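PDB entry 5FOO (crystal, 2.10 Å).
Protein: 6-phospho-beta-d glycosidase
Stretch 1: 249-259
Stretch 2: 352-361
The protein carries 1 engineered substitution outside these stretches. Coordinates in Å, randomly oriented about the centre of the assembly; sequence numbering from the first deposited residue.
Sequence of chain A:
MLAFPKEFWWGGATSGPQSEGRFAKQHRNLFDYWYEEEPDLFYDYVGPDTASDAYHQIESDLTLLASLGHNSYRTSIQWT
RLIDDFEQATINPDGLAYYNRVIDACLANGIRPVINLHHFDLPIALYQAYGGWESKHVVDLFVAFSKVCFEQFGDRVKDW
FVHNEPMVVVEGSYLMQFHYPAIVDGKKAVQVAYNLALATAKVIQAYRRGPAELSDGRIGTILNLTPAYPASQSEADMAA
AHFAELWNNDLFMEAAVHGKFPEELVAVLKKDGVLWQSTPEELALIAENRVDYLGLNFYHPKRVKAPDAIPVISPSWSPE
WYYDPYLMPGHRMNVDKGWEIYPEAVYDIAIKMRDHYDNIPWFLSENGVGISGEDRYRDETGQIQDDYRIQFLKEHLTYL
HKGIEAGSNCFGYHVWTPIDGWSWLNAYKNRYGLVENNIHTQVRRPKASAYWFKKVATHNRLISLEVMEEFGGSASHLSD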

# COMPACT_ATOMS: atom_id res chain seq x y z
N ASN A 249 -11.36 -4.74 -6.83
CA ASN A 249 -11.48 -3.29 -6.80
C ASN A 249 -12.71 -2.82 -6.02
O ASN A 249 -12.56 -2.08 -5.03
CB ASN A 249 -11.46 -2.71 -8.22
CG ASN A 249 -10.13 -3.00 -8.91
OD1 ASN A 249 -9.14 -3.32 -8.25
ND2 ASN A 249 -10.09 -2.88 -10.18
N ASP A 250 -13.90 -3.27 -6.44
CA ASP A 250 -15.14 -2.69 -5.93
C ASP A 250 -15.40 -2.88 -4.47
O ASP A 250 -15.92 -1.94 -3.84
CB ASP A 250 -16.32 -3.18 -6.69
CG ASP A 250 -16.32 -2.77 -8.12
OD1 ASP A 250 -15.33 -2.20 -8.64
OD2 ASP A 250 -17.31 -3.09 -8.75
N LEU A 251 -15.06 -4.04 -3.90
CA LEU A 251 -15.37 -4.35 -2.50
C LEU A 251 -14.84 -3.17 -1.64
O LEU A 251 -15.58 -2.50 -0.95
CB LEU A 251 -14.72 -5.68 -2.07
CG LEU A 251 -15.14 -6.28 -0.74
CD1 LEU A 251 -14.54 -7.69 -0.53
CD2 LEU A 251 -14.71 -5.43 0.44
N PHE A 252 -13.55 -2.92 -1.70
CA PHE A 252 -12.98 -1.92 -0.80
C PHE A 252 -13.27 -0.46 -1.27
O PHE A 252 -13.39 0.42 -0.41
CB PHE A 252 -11.49 -2.14 -0.54
CG PHE A 252 -11.19 -3.29 0.39
CD1 PHE A 252 -11.50 -3.23 1.73
CD2 PHE A 252 -10.58 -4.46 -0.09
CE1 PHE A 252 -11.21 -4.29 2.61
CE2 PHE A 252 -10.33 -5.55 0.76
CZ PHE A 252 -10.62 -5.46 2.12
N MET A 253 -13.33 -0.22 -2.58
CA MET A 253 -13.63 1.13 -3.10
C MET A 253 -15.04 1.58 -2.75
O MET A 253 -15.20 2.69 -2.29
CB MET A 253 -13.44 1.24 -4.58
CG MET A 253 -11.98 1.32 -5.01
SD MET A 253 -11.18 2.88 -4.59
CE MET A 253 -12.08 3.99 -5.67
N GLU A 254 -16.02 0.71 -2.94
CA GLU A 254 -17.40 1.01 -2.66
C GLU A 254 -17.55 1.26 -1.19
O GLU A 254 -18.21 2.20 -0.83
CB GLU A 254 -18.38 -0.06 -3.15
CG GLU A 254 -18.54 -0.15 -4.66
CD GLU A 254 -19.03 1.15 -5.26
OE1 GLU A 254 -19.86 1.84 -4.63
OE2 GLU A 254 -18.59 1.47 -6.38
N ALA A 255 -16.96 0.42 -0.35
CA ALA A 255 -17.01 0.65 1.09
C ALA A 255 -16.29 1.95 1.53
O ALA A 255 -16.83 2.71 2.32
CB ALA A 255 -16.45 -0.51 1.84
N ALA A 256 -15.09 2.21 1.01
CA ALA A 256 -14.34 3.43 1.37
C ALA A 256 -15.06 4.75 0.99
O ALA A 256 -15.14 5.64 1.80
CB ALA A 256 -12.97 3.42 0.75
N VAL A 257 -15.56 4.82 -0.25
CA VAL A 257 -16.02 6.04 -0.84
C VAL A 257 -17.54 6.20 -0.65
O VAL A 257 -17.98 7.25 -0.29
CB VAL A 257 -15.74 6.02 -2.35
CG1 VAL A 257 -16.31 7.25 -3.01
CG2 VAL A 257 -14.22 5.90 -2.64
N HIS A 258 -18.33 5.16 -0.91
CA HIS A 258 -19.77 5.21 -0.83
C HIS A 258 -20.29 4.56 0.39
O HIS A 258 -21.44 4.67 0.60
CB HIS A 258 -20.47 4.67 -2.09
CG HIS A 258 -20.13 5.44 -3.34
ND1 HIS A 258 -19.54 4.86 -4.44
CD2 HIS A 258 -20.24 6.76 -3.64
CE1 HIS A 258 -19.33 5.77 -5.38
NE2 HIS A 258 -19.72 6.94 -4.89
N GLY A 259 -19.48 3.94 1.23
CA GLY A 259 -20.00 3.43 2.52
C GLY A 259 -20.98 2.24 2.36
O GLY A 259 -21.81 2.02 3.25
N LYS A 352 -11.56 6.42 -14.16
CA LYS A 352 -12.48 5.69 -13.29
C LYS A 352 -12.81 6.54 -12.08
O LYS A 352 -13.92 6.55 -11.65
CB LYS A 352 -11.80 4.38 -12.80
CG LYS A 352 -12.71 3.38 -12.15
CD LYS A 352 -13.36 2.46 -13.18
CE LYS A 352 -14.47 1.64 -12.51
NZ LYS A 352 -15.23 0.85 -13.51
N MET A 353 -11.81 7.18 -11.49
CA MET A 353 -12.01 8.07 -10.31
C MET A 353 -12.95 9.21 -10.69
O MET A 353 -13.93 9.52 -9.96
CB MET A 353 -10.68 8.62 -9.80
CG MET A 353 -9.88 7.62 -8.99
SD MET A 353 -10.81 7.05 -7.55
CE MET A 353 -11.18 8.50 -6.62
N ARG A 354 -12.67 9.79 -11.85
CA ARG A 354 -13.48 10.88 -12.39
C ARG A 354 -14.95 10.53 -12.54
O ARG A 354 -15.77 11.33 -12.15
CB ARG A 354 -12.93 11.39 -13.73
CG ARG A 354 -13.50 12.80 -14.10
CD ARG A 354 -13.15 13.15 -15.53
NE ARG A 354 -13.81 12.21 -16.39
CZ ARG A 354 -13.60 12.06 -17.69
NH1 ARG A 354 -12.72 12.81 -18.33
NH2 ARG A 354 -14.27 11.11 -18.35
N ASP A 355 -15.26 9.34 -13.07
CA ASP A 355 -16.60 9.03 -13.58
C ASP A 355 -17.36 8.13 -12.69
O ASP A 355 -18.58 8.08 -12.82
CB ASP A 355 -16.55 8.40 -14.96
CG ASP A 355 -16.01 9.33 -16.02
OD1 ASP A 355 -15.99 10.53 -15.77
OD2 ASP A 355 -15.62 8.89 -17.11
N HIS A 356 -16.70 7.42 -11.79
CA HIS A 356 -17.40 6.45 -10.96
C HIS A 356 -17.23 6.69 -9.48
O HIS A 356 -17.97 6.11 -8.65
CB HIS A 356 -16.98 5.03 -11.38
CG HIS A 356 -17.37 4.70 -12.79
ND1 HIS A 356 -18.65 4.32 -13.14
CD2 HIS A 356 -16.66 4.73 -13.94
CE1 HIS A 356 -18.72 4.14 -14.45
NE2 HIS A 356 -17.53 4.38 -14.96
N TYR A 357 -16.31 7.57 -9.09
CA TYR A 357 -16.13 7.76 -7.65
C TYR A 357 -16.18 9.21 -7.27
O TYR A 357 -15.44 9.61 -6.36
CB TYR A 357 -14.85 7.05 -7.20
CG TYR A 357 -15.04 5.57 -7.26
CD1 TYR A 357 -15.78 4.90 -6.30
CD2 TYR A 357 -14.51 4.82 -8.31
CE1 TYR A 357 -16.01 3.50 -6.37
CE2 TYR A 357 -14.71 3.46 -8.36
CZ TYR A 357 -15.46 2.82 -7.41
OH TYR A 357 -15.60 1.46 -7.51
N ASP A 358 -17.08 9.93 -7.97
CA ASP A 358 -17.49 11.31 -7.69
C ASP A 358 -16.31 12.25 -7.81
O ASP A 358 -16.26 13.28 -7.17
CB ASP A 358 -18.06 11.42 -6.29
CG ASP A 358 -19.20 10.48 -6.06
OD1 ASP A 358 -20.04 10.36 -6.94
OD2 ASP A 358 -19.28 9.87 -4.99
N ASN A 359 -15.33 11.87 -8.61
CA ASN A 359 -14.06 12.58 -8.63
C ASN A 359 -13.52 13.05 -7.28
O ASN A 359 -12.90 14.13 -7.22
CB ASN A 359 -14.22 13.80 -9.56
CG ASN A 359 -12.95 14.14 -10.31
OD1 ASN A 359 -12.00 13.35 -10.44
ND2 ASN A 359 -12.96 15.32 -10.86
N ILE A 360 -13.71 12.27 -6.20
CA ILE A 360 -13.07 12.67 -4.97
C ILE A 360 -11.51 12.80 -5.06
O ILE A 360 -10.86 12.26 -5.97
CB ILE A 360 -13.37 11.74 -3.80
CG1 ILE A 360 -12.87 10.33 -4.05
CG2 ILE A 360 -14.86 11.74 -3.44
CD1 ILE A 360 -12.75 9.60 -2.74
N PRO A 361 -10.91 13.48 -4.08
CA PRO A 361 -9.44 13.58 -4.22
C PRO A 361 -8.70 12.25 -4.05
O PRO A 361 -9.07 11.43 -3.20
CB PRO A 361 -9.03 14.60 -3.15
CG PRO A 361 -10.33 15.27 -2.70
CD PRO A 361 -11.44 14.32 -2.99

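Stretch 1 is helical, and its side of Met253, Val257 and His258 faces the point where the helix of stretch 2 gives out. Tyr357, the first residue there to leave helical phi/psi, is the centre of the contact; CA of Tyr357 lies 7.0 Å from CA of Val257, the closest CA pair between the stretches.

The CA-to-CB bond of Tyr357 points sideways, but chi1 of -71° (m) carries the ring in among the side chains of the helix. Met253 meets it with all three chi angles in m, a folded conformation that sets its CE 3.6 Å from the centroid of the Tyr357 ring and only 8° off the normal. A methyl beside sulfur is slightly polarized, so this CH-pi contact suits methionine well. The same CE touches SD of Met353, 3.8 Å away, whose CA-to-CB bond points sideways, but whose m, m, m side chain brings its end nearer the contact. At the ring edge, CG1 of Val257 lies 4.1 Å from CD1 of Tyr357, and CG2 of Val257 lies 4.0 Å from CD1 of Ile360. With chi1 at 176° (t), both methyls of Val257 pack against both Tyr357 and Ile360, so the branched valine serves two apolar neighbours while staying compact.

Polar groups border this apolar patch. OH of Tyr357, at the tip of the ring, lies 3.2 Å from OE2 of Glu254. The other carboxylate oxygen, OE1 of Glu254, accepts a 3.0 Å hydrogen bond from ND1 of His258, one helical turn on, which helps orient the imidazole. Its other nitrogen, NE2 of His258, donates a hydrogen bond to OD2 of Asp358 at 3.0 Å, linking the stretches. Histidine suits this place because its two ring nitrogens can bond to separate carboxylates. The His258 and Tyr357 rings meet rim to rim, with centroids 5.7 Å apart, rather than stacking. Beyond them, Gly259 is the first residue to leave helical phi/psi, with a positive phi, which glycine adopts readily.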